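Local atomic coordinates of extracellular invertase (Aspergillus kawachii, PDB entry 5XH8), a protein that is a family GH32 beta-fructofuranosidase (invertase) with high transfructosylation activity, which probably cleaves sucrose and forms fructooligosaccharides such as 1-kestose. Residues T430-S435 with R449-K454; V445-S450 with T573-F578; N188-T193 with L208-D213. All blocks are in the same frame, centred on the assembly; numbering follows the deposited sequence.

Contact 1: residues T430-S435 with R449-K454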
loop_
_atom_site.group_PDB
_atom_site.type_symbol
_atom_site.label_atom_id
_atom_site.label_comp_id
_atom_site.label_asym_id
_atom_site.label_seq_id
_atom_site.Cartn_x
_atom_site.Cartn_y
_atom_site.Cartn_z
ATOM N N THR A 430 52.010 9.025 -17.083
ATOM C CA THR A 430 53.166 9.676 -17.670
ATOM C C THR A 430 52.709 10.533 -18.839
ATOM O O THR A 430 51.912 10.104 -19.693
ATOM C CB THR A 430 54.237 8.654 -18.042
ATOM O OG1 THR A 430 53.686 7.683 -18.942
ATOM C CG2 THR A 430 54.760 7.953 -16.746
ATOM N N SER A 431 53.210 11.761 -18.841
ATOM C CA SER A 431 52.698 12.818 -19.677
ATOM C C SER A 431 53.673 13.141 -20.803
ATOM O O SER A 431 54.873 13.227 -20.561
ATOM C CB SER A 431 52.511 14.049 -18.806
ATOM O OG SER A 431 51.610 14.930 -19.427
ATOM N N PHE A 432 53.168 13.325 -22.019
ATOM C CA PHE A 432 53.975 13.899 -23.099
ATOM C C PHE A 432 53.121 14.866 -23.906
ATOM O O PHE A 432 51.888 14.864 -23.788
ATOM C CB PHE A 432 54.609 12.808 -23.995
ATOM C CG PHE A 432 53.610 11.946 -24.725
ATOM C CD1 PHE A 432 53.124 12.328 -25.979
ATOM C CD2 PHE A 432 53.157 10.747 -24.164
ATOM C CE1 PHE A 432 52.210 11.542 -26.655
ATOM C CE2 PHE A 432 52.233 9.958 -24.840
ATOM C CZ PHE A 432 51.764 10.358 -26.082
ATOM N N THR A 433 53.785 15.695 -24.713
ATOM C CA THR A 433 53.101 16.706 -25.516
ATOM C C THR A 433 53.405 16.510 -26.990
ATOM O O THR A 433 54.460 16.019 -27.348
ATOM C CB THR A 433 53.497 18.142 -25.096
ATOM O OG1 THR A 433 54.915 18.303 -25.233
ATOM C CG2 THR A 433 53.086 18.451 -23.629
ATOM N N GLU A 434 52.449 16.885 -27.830
ATOM C CA GLU A 434 52.573 16.879 -29.265
ATOM C C GLU A 434 52.485 18.344 -29.686
ATOM O O GLU A 434 51.648 19.085 -29.166
ATOM C CB GLU A 434 51.433 16.074 -29.869
ATOM C CG GLU A 434 51.312 16.119 -31.385
ATOM C CD GLU A 434 52.379 15.328 -32.122
ATOM O OE1 GLU A 434 53.003 14.395 -31.564
ATOM O OE2 GLU A 434 52.570 15.622 -33.311
ATOM N N SER A 435 53.338 18.754 -30.626
ATOM C CA SER A 435 53.446 20.168 -31.017
ATOM C C SER A 435 52.193 20.701 -31.652
ATOM O O SER A 435 51.575 20.033 -32.473
ATOM C CB SER A 435 54.600 20.378 -32.013
ATOM O OG SER A 435 55.838 20.190 -31.364
ATOM N N ARG A 449 54.211 10.975 -31.445
ATOM C CA ARG A 449 54.102 9.926 -30.436
ATOM C C ARG A 449 52.630 9.698 -30.033
ATOM O O ARG A 449 51.860 10.635 -29.881
ATOM C CB ARG A 449 54.927 10.304 -29.230
ATOM C CG ARG A 449 55.063 9.197 -28.213
ATOM C CD ARG A 449 55.679 9.752 -26.964
ATOM N NE ARG A 449 55.543 8.828 -25.853
ATOM C CZ ARG A 449 56.022 9.059 -24.636
ATOM N NH1 ARG A 449 56.668 10.196 -24.362
ATOM N NH2 ARG A 449 55.855 8.157 -23.674
ATOM N N SER A 450 52.253 8.438 -29.888
ATOM C CA SER A 450 50.908 8.066 -29.497
ATOM C C SER A 450 51.048 7.233 -28.243
ATOM O O SER A 450 52.134 6.670 -27.987
ATOM C CB SER A 450 50.227 7.260 -30.588
ATOM O OG SER A 450 49.746 8.086 -31.618
ATOM N N PRO A 451 49.959 7.161 -27.431
ATOM C CA PRO A 451 49.971 6.232 -26.305
ATOM C C PRO A 451 50.093 4.815 -26.802
ATOM O O PRO A 451 49.634 4.505 -27.890
ATOM C CB PRO A 451 48.596 6.453 -25.628
ATOM C CG PRO A 451 47.751 7.098 -26.655
ATOM C CD PRO A 451 48.690 7.917 -27.498
ATOM N N SER A 452 50.729 3.975 -26.013
ATOM C CA SER A 452 50.852 2.572 -26.333
ATOM C C SER A 452 49.762 1.734 -25.670
ATOM O O SER A 452 49.790 0.516 -25.803
ATOM C CB SER A 452 52.212 2.069 -25.877
ATOM O OG SER A 452 52.319 2.232 -24.478
ATOM N N GLU A 453 48.833 2.349 -24.927
ATOM C CA GLU A 453 47.661 1.605 -24.439
ATOM C C GLU A 453 46.395 2.438 -24.504
ATOM O O GLU A 453 46.447 3.653 -24.709
ATOM C CB GLU A 453 47.896 1.023 -23.037
ATOM C CG GLU A 453 48.078 2.061 -21.944
ATOM C CD GLU A 453 48.155 1.461 -20.546
ATOM O OE1 GLU A 453 47.914 0.240 -20.349
ATOM O OE2 GLU A 453 48.454 2.233 -19.620
ATOM N N LYS A 454 45.252 1.766 -24.322
ATOM C CA LYS A 454 43.955 2.388 -24.518
ATOM C C LYS A 454 43.399 3.034 -23.205
ATOM O O LYS A 454 42.205 2.942 -22.904
ATOM C CB LYS A 454 42.994 1.340 -25.079
ATOM C CG LYS A 454 43.461 0.693 -26.379
ATOM C CD LYS A 454 42.434 -0.295 -26.918
ATOM C CE LYS A 454 42.986 -1.005 -28.159
ATOM N NZ LYS A 454 42.040 -2.024 -28.683
#

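Contact 2: residues V445-S450 with T573-F578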
loop_
_atom_site.group_PDB
_atom_site.type_symbol
_atom_site.label_atom_id
_atom_site.label_comp_id
_atom_site.label_asym_id
_atom_site.label_seq_id
_atom_site.Cartn_x
_atom_site.Cartn_y
_atom_site.Cartn_z
ATOM N N VAL A 445 46.818 13.626 -39.829
ATOM C CA VAL A 445 48.238 13.823 -39.614
ATOM C C VAL A 445 48.651 13.082 -38.344
ATOM O O VAL A 445 48.367 13.561 -37.249
ATOM C CB VAL A 445 48.556 15.332 -39.465
ATOM C CG1 VAL A 445 50.048 15.554 -39.231
ATOM C CG2 VAL A 445 48.050 16.103 -40.680
ATOM N N PRO A 446 49.347 11.927 -38.478
ATOM C CA PRO A 446 49.766 11.169 -37.296
ATOM C C PRO A 446 50.519 11.991 -36.266
ATOM O O PRO A 446 51.288 12.866 -36.632
ATOM C CB PRO A 446 50.678 10.084 -37.879
ATOM C CG PRO A 446 50.159 9.875 -39.266
ATOM C CD PRO A 446 49.728 11.236 -39.733
ATOM N N PHE A 447 50.280 11.727 -34.987
ATOM C CA PHE A 447 51.095 12.306 -33.921
ATOM C C PHE A 447 52.490 11.704 -34.029
ATOM O O PHE A 447 52.636 10.558 -34.449
ATOM C CB PHE A 447 50.518 11.989 -32.519
ATOM C CG PHE A 447 49.427 12.938 -32.037
ATOM C CD1 PHE A 447 48.613 13.648 -32.923
ATOM C CD2 PHE A 447 49.195 13.092 -30.667
ATOM C CE1 PHE A 447 47.629 14.514 -32.453
ATOM C CE2 PHE A 447 48.203 13.950 -30.199
ATOM C CZ PHE A 447 47.426 14.662 -31.091
ATOM N N LYS A 448 53.508 12.467 -33.647
ATOM C CA LYS A 448 54.866 11.940 -33.569
ATOM C C LYS A 448 54.944 10.818 -32.550
ATOM O O LYS A 448 55.676 9.836 -32.749
ATOM C CB LYS A 448 55.865 13.039 -33.194
ATOM C CG LYS A 448 57.308 12.648 -33.469
ATOM C CD LYS A 448 58.295 13.591 -32.807
ATOM C CE LYS A 448 59.728 13.125 -33.025
ATOM N NZ LYS A 448 60.631 13.787 -32.042
ATOM N N ARG A 449 54.211 10.975 -31.445
ATOM C CA ARG A 449 54.102 9.926 -30.436
ATOM C C ARG A 449 52.630 9.698 -30.033
ATOM O O ARG A 449 51.860 10.635 -29.881
ATOM C CB ARG A 449 54.927 10.304 -29.230
ATOM C CG ARG A 449 55.063 9.197 -28.213
ATOM C CD ARG A 449 55.679 9.752 -26.964
ATOM N NE ARG A 449 55.543 8.828 -25.853
ATOM C CZ ARG A 449 56.022 9.059 -24.636
ATOM N NH1 ARG A 449 56.668 10.196 -24.362
ATOM N NH2 ARG A 449 55.855 8.157 -23.674
ATOM N N SER A 450 52.253 8.438 -29.888
ATOM C CA SER A 450 50.908 8.066 -29.497
ATOM C C SER A 450 51.048 7.233 -28.243
ATOM O O SER A 450 52.134 6.670 -27.987
ATOM C CB SER A 450 50.227 7.260 -30.588
ATOM O OG SER A 450 49.746 8.086 -31.618
ATOM N N THR A 573 45.821 2.075 -31.049
ATOM C CA THR A 573 46.171 3.070 -30.042
ATOM C C THR A 573 46.722 4.391 -30.607
ATOM O O THR A 573 47.100 5.270 -29.830
ATOM C CB THR A 573 47.223 2.490 -29.077
ATOM O OG1 THR A 573 48.397 2.154 -29.813
ATOM C CG2 THR A 573 46.704 1.240 -28.379
ATOM N N ASN A 574 46.762 4.542 -31.937
ATOM C CA ASN A 574 47.379 5.723 -32.553
ATOM C C ASN A 574 46.417 6.887 -32.576
ATOM O O ASN A 574 45.188 6.707 -32.677
ATOM C CB ASN A 574 47.883 5.429 -33.974
ATOM C CG ASN A 574 49.004 4.400 -33.989
ATOM O OD1 ASN A 574 48.833 3.283 -34.473
ATOM N ND2 ASN A 574 50.130 4.752 -33.416
ATOM N N ILE A 575 46.999 8.077 -32.508
ATOM C CA ILE A 575 46.257 9.325 -32.503
ATOM C C ILE A 575 46.758 10.231 -33.623
ATOM O O ILE A 575 47.955 10.330 -33.829
ATOM C CB ILE A 575 46.413 10.044 -31.150
ATOM C CG1 ILE A 575 45.775 9.204 -30.031
ATOM C CG2 ILE A 575 45.787 11.439 -31.206
ATOM C CD1 ILE A 575 45.993 9.771 -28.640
ATOM N N SER A 576 45.841 10.902 -34.312
ATOM C CA SER A 576 46.189 11.842 -35.371
ATOM C C SER A 576 45.336 13.091 -35.285
ATOM O O SER A 576 44.173 13.014 -34.856
ATOM C CB SER A 576 45.954 11.197 -36.728
ATOM O OG SER A 576 46.765 10.055 -36.841
ATOM N N PHE A 577 45.899 14.225 -35.724
ATOM C CA PHE A 577 45.103 15.427 -36.017
ATOM C C PHE A 577 44.184 15.071 -37.168
ATOM O O PHE A 577 44.530 14.238 -38.010
ATOM C CB PHE A 577 45.968 16.630 -36.439
ATOM C CG PHE A 577 46.955 17.067 -35.396
ATOM C CD1 PHE A 577 46.584 17.964 -34.413
ATOM C CD2 PHE A 577 48.253 16.574 -35.393
ATOM C CE1 PHE A 577 47.488 18.353 -33.434
ATOM C CE2 PHE A 577 49.161 16.961 -34.422
ATOM C CZ PHE A 577 48.778 17.852 -33.438
ATOM N N PHE A 578 43.007 15.671 -37.191
ATOM C CA PHE A 578 42.072 15.478 -38.285
ATOM C C PHE A 578 41.467 16.824 -38.646
ATOM O O PHE A 578 41.122 17.607 -37.762
ATOM C CB PHE A 578 40.954 14.504 -37.901
ATOM C CG PHE A 578 39.726 14.640 -38.756
ATOM C CD1 PHE A 578 39.694 14.104 -40.037
ATOM C CD2 PHE A 578 38.619 15.341 -38.302
ATOM C CE1 PHE A 578 38.569 14.239 -40.836
ATOM C CE2 PHE A 578 37.488 15.480 -39.095
ATOM C CZ PHE A 578 37.459 14.924 -40.365
#

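Contact 3: residues N188-T193 with L208-D213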
loop_
_atom_site.group_PDB
_atom_site.type_symbol
_atom_site.label_atom_id
_atom_site.label_comp_id
_atom_site.label_asym_id
_atom_site.label_seq_id
_atom_site.Cartn_x
_atom_site.Cartn_y
_atom_site.Cartn_z
ATOM N N ASN A 188 12.844 24.942 9.481
ATOM C CA ASN A 188 14.186 25.080 8.913
ATOM C C ASN A 188 14.828 23.720 8.725
ATOM O O ASN A 188 14.821 22.916 9.643
ATOM C CB ASN A 188 15.114 25.904 9.822
ATOM C CG ASN A 188 14.724 27.359 9.891
ATOM O OD1 ASN A 188 14.685 27.944 10.971
ATOM N ND2 ASN A 188 14.410 27.956 8.740
ATOM N N ASN A 189 15.414 23.496 7.553
ATOM C CA ASN A 189 16.096 22.225 7.248
ATOM C C ASN A 189 15.148 21.037 7.194
ATOM O O ASN A 189 15.543 19.907 7.468
ATOM C CB ASN A 189 17.252 21.971 8.215
ATOM C CG ASN A 189 18.182 23.165 8.298
ATOM O OD1 ASN A 189 18.381 23.877 7.308
ATOM N ND2 ASN A 189 18.726 23.407 9.469
ATOM N N THR A 190 13.909 21.341 6.810
ATOM C CA THR A 190 12.931 20.367 6.397
ATOM C C THR A 190 13.520 19.536 5.236
ATOM O O THR A 190 14.173 20.058 4.350
ATOM C CB THR A 190 11.617 21.070 5.952
ATOM O OG1 THR A 190 10.901 21.537 7.117
ATOM C CG2 THR A 190 10.710 20.160 5.149
ATOM N N TRP A 191 13.211 18.252 5.239
ATOM C CA TRP A 191 13.577 17.360 4.143
ATOM C C TRP A 191 12.417 17.367 3.184
ATOM O O TRP A 191 11.270 17.162 3.596
ATOM C CB TRP A 191 13.876 15.949 4.653
ATOM C CG TRP A 191 15.270 15.813 5.193
ATOM C CD1 TRP A 191 15.664 15.798 6.523
ATOM C CD2 TRP A 191 16.460 15.637 4.427
ATOM N NE1 TRP A 191 17.022 15.639 6.604
ATOM C CE2 TRP A 191 17.538 15.537 5.339
ATOM C CE3 TRP A 191 16.723 15.540 3.052
ATOM C CZ2 TRP A 191 18.859 15.369 4.923
ATOM C CZ3 TRP A 191 18.043 15.367 2.642
ATOM C CH2 TRP A 191 19.089 15.292 3.570
ATOM N N TYR A 192 12.716 17.679 1.924
ATOM C CA TYR A 192 11.810 17.537 0.796
ATOM C C TYR A 192 12.116 16.240 0.050
ATOM O O TYR A 192 13.227 15.729 0.133
ATOM C CB TYR A 192 11.944 18.727 -0.170
ATOM C CG TYR A 192 11.645 20.030 0.544
ATOM C CD1 TYR A 192 10.325 20.456 0.739
ATOM C CD2 TYR A 192 12.669 20.783 1.094
ATOM C CE1 TYR A 192 10.048 21.627 1.427
ATOM C CE2 TYR A 192 12.404 21.956 1.786
ATOM C CZ TYR A 192 11.096 22.377 1.951
ATOM O OH TYR A 192 10.836 23.525 2.664
ATOM N N THR A 193 11.118 15.748 -0.674
ATOM C CA THR A 193 11.283 14.654 -1.608
ATOM C C THR A 193 10.598 15.021 -2.893
ATOM O O THR A 193 9.452 15.461 -2.876
ATOM C CB THR A 193 10.667 13.344 -1.057
ATOM O OG1 THR A 193 11.365 12.958 0.141
ATOM C CG2 THR A 193 10.788 12.243 -2.070
ATOM N N LEU A 208 6.127 16.915 -5.639
ATOM C CA LEU A 208 6.935 17.453 -4.535
ATOM C C LEU A 208 6.259 17.160 -3.212
ATOM O O LEU A 208 5.032 17.285 -3.112
ATOM C CB LEU A 208 7.148 18.972 -4.707
ATOM C CG LEU A 208 7.970 19.716 -3.636
ATOM C CD1 LEU A 208 9.423 19.238 -3.619
ATOM C CD2 LEU A 208 7.905 21.235 -3.839
ATOM N N TYR A 209 7.061 16.778 -2.212
ATOM C CA TYR A 209 6.595 16.498 -0.862
ATOM C C TYR A 209 7.515 17.095 0.181
ATOM O O TYR A 209 8.694 17.301 -0.072
ATOM C CB TYR A 209 6.542 14.962 -0.598
ATOM C CG TYR A 209 5.587 14.198 -1.459
ATOM C CD1 TYR A 209 5.907 13.887 -2.775
ATOM C CD2 TYR A 209 4.362 13.771 -0.965
ATOM C CE1 TYR A 209 5.024 13.193 -3.577
ATOM C CE2 TYR A 209 3.477 13.068 -1.760
ATOM C CZ TYR A 209 3.828 12.773 -3.064
ATOM O OH TYR A 209 2.961 12.103 -3.869
ATOM N N ARG A 210 6.998 17.309 1.387
ATOM C CA ARG A 210 7.870 17.627 2.526
ATOM C C ARG A 210 7.548 16.716 3.675
ATOM O O ARG A 210 6.413 16.271 3.802
ATOM C CB ARG A 210 7.745 19.094 2.938
ATOM C CG ARG A 210 6.427 19.521 3.556
ATOM C CD ARG A 210 6.490 20.990 3.979
ATOM N NE ARG A 210 5.165 21.448 4.342
ATOM C CZ ARG A 210 4.813 22.709 4.613
ATOM N NH1 ARG A 210 5.684 23.715 4.568
ATOM N NH2 ARG A 210 3.554 22.960 4.942
ATOM N N GLN A 211 8.542 16.440 4.514
ATOM C CA GLN A 211 8.317 15.645 5.710
ATOM C C GLN A 211 7.290 16.374 6.585
ATOM O O GLN A 211 7.294 17.603 6.667
ATOM C CB GLN A 211 9.615 15.371 6.491
ATOM C CG GLN A 211 10.193 16.545 7.226
ATOM C CD GLN A 211 11.400 16.199 8.068
ATOM O OE1 GLN A 211 11.363 15.351 8.964
ATOM N NE2 GLN A 211 12.460 16.884 7.820
ATOM N N TYR A 212 6.388 15.608 7.159
ATOM C CA TYR A 212 5.327 16.132 8.008
ATOM C C TYR A 212 5.700 15.970 9.488
ATOM O O TYR A 212 5.333 16.787 10.326
ATOM C CB TYR A 212 4.045 15.368 7.694
ATOM C CG TYR A 212 2.811 15.885 8.390
ATOM C CD1 TYR A 212 2.210 17.080 7.971
ATOM C CD2 TYR A 212 2.220 15.172 9.439
ATOM C CE1 TYR A 212 1.071 17.562 8.588
ATOM C CE2 TYR A 212 1.068 15.639 10.058
ATOM C CZ TYR A 212 0.505 16.835 9.623
ATOM O OH TYR A 212 -0.625 17.328 10.214
ATOM N N ASP A 213 6.423 14.891 9.779
ATOM C CA ASP A 213 6.885 14.568 11.108
ATOM C C ASP A 213 8.386 14.329 11.064
ATOM O O ASP A 213 8.971 13.909 10.037
ATOM C CB ASP A 213 6.221 13.293 11.615
ATOM C CG ASP A 213 6.538 12.053 10.724
ATOM O OD1 ASP A 213 6.210 12.073 9.526
ATOM O OD2 ASP A 213 7.140 11.074 11.220
#

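Contact 1: residues T430-S435 with R449-K454
Glu434 and Arg449 are the nearest backbone pair across the two segments, with CA atoms 7.2 Å apart, so strand 430-434 and the irregular chain 449-454 meet through side chains. Phe432 and Arg449 carry the contact. The guanidinium of Arg449 lies flat on the Phe432 ring, with the planes 13° apart and the centres separated by 4.0 Å. This is a cation-pi stack. Arg449 CD sits over the middle of the same ring face, 3.6 Å from the centroid, and adds a CH-pi contact. The arginine can lie over the ring because its chain is extended from CG to NE. Arg449 NH1 reaches past the ring to Phe432 CB at 3.3 Å. Pro451 N lies at the ring edge, and Phe432 CZ is 4.2 Å from Pro451 CD. Glu434 OE1 approaches Arg449 N at 3.6 Å, but its hydrogen bond is to Lys448 N. The chain of Glu434 bends at chi2 (73°), which turns CD out of the extended path. The contact lies in the C-terminal beta-sandwich module of GH32 enzymes. Phe432 packs on Val592 of strand 585-594, the sheet neighbour of strand 430-439, while Pro451 touches Ile575 of strand 574-580.

Contact 2: residues V445-S450 with T573-F578
Ile575 O accepts the backbone N-H of Phe447 at 2.9 Å, with the donor in the carbonyl plane and a nearly straight bond (162° at the hydrogen). Ser450 OG takes the N-H of the same Ile575, also at 2.9 Å. Ser450 OG meets this N-H from a position anti to its own carbonyl carbon (chi1 -79°). Both backbone polar groups of Ile575 are thus held by the loop that follows strand 444-446. Farther along, Val445 and Phe577 form an antiparallel hydrogen-bonded pair. Val445 N donates to Phe577 O, and Phe577 N donates to Val445 O from above the carbonyl plane. Pro446 and Ser576 are the adjoining non-hydrogen-bonded pair, and Ser576 OG lies 3.2 Å from Pro446 CA.

The Phe447 ring fits between two side chains of strand 574-578. Ile575 CG2 stands over the centre of one face, 3.5 Å from the centroid, as a CH-pi contact. Phe447 CE1 in turn sits over the face of the Phe577 ring, 3.5 Å from Phe577 CE2. The two ring planes are inclined by 41°. Phe577 also meets Phe587 edge-to-face.

Strand 444-446 is one of the two outermost strands of its sheet within this chain. The chemistry implies that backbone pairing holds this edge strand, and that Ser450 extends the attachment where regular pairing has ended, alongside a buried aromatic and aliphatic cluster.

Contact 3: residues N188-T193 with L208-D213
Thr190 approaches Arg210 with its methyl group, CG2 lying 3.8 Å from Arg210 CB. The two segments belong to the beta hairpin of strands 191-199 and 203-211, the middle pair of a four-stranded antiparallel sheet. Such four-stranded sheets are the blades of the GH32 beta-propeller. With OG1 of Thr190 anti to the carbonyl carbon (chi1 -75°), the methyl CG2 falls anti to the backbone N. The same methyl stands above one face of the Tyr192 ring, toward its rim. Thr190 OG1 is bonded to Lys187 O.

Trp191 begins the cross-strand pairing. Its carbonyl O receives Gln211 N at 3.0 Å, and the donor lies nearly along the C=O axis. Arg210 CA-H adds a weaker contact to this oxygen. The side-chain amide of Gln211 lies at the edge of the Trp191 ring, with the two planes 51° apart.

Tyr192 faces Arg210 as the non-hydrogen-bonded pair, with CA atoms 4.3 Å apart. The two side chains lie side by side and point the same way. Tyr192 CD1 is 3.7 Å from Arg210 CB. Their polar ends have partners elsewhere: Tyr192 OH bonds Asp181 and Ser186, and Arg210 NE forms a salt bridge with Glu220 of strand 219-227. Tyr192 also packs on Leu180 and Leu184 of helix 178-184. Its CB meets Leu208 CD1 at 4.3 Å.

Thr193 and Tyr209 form the hydrogen-bonded pair. Thr193 N donates to Tyr209 O at 2.9 Å, from above the carbonyl plane. Tyr209 N returns a bond to Thr193 O, at 2.8 Å and with an angle of 146° at the hydrogen. That same Thr193 O lies at the edge of the Tyr209 ring, 3.9 Å from CD1.

Overall arrangement
From the N terminus, contact 3 comes first and joins the two arms of a hairpin in the N-terminal propeller domain, with 14 residues between its segments, most of them strand. It is complete long before the other two begin. Contact 1 then closes a short loop, bringing the chain after strand 444-446 back to strand 430-439. Contact 2 begins on the stretch where contact 1 ends and closes a far longer loop, to strand 574-580. They share Arg449 and Ser450, and their centres are about 9 Å apart. Together they tie the two sheets of the C-terminal module to each other. Contact 3 lies on the other side of the chain's centre, its centre about 51 Å from that of contact 1.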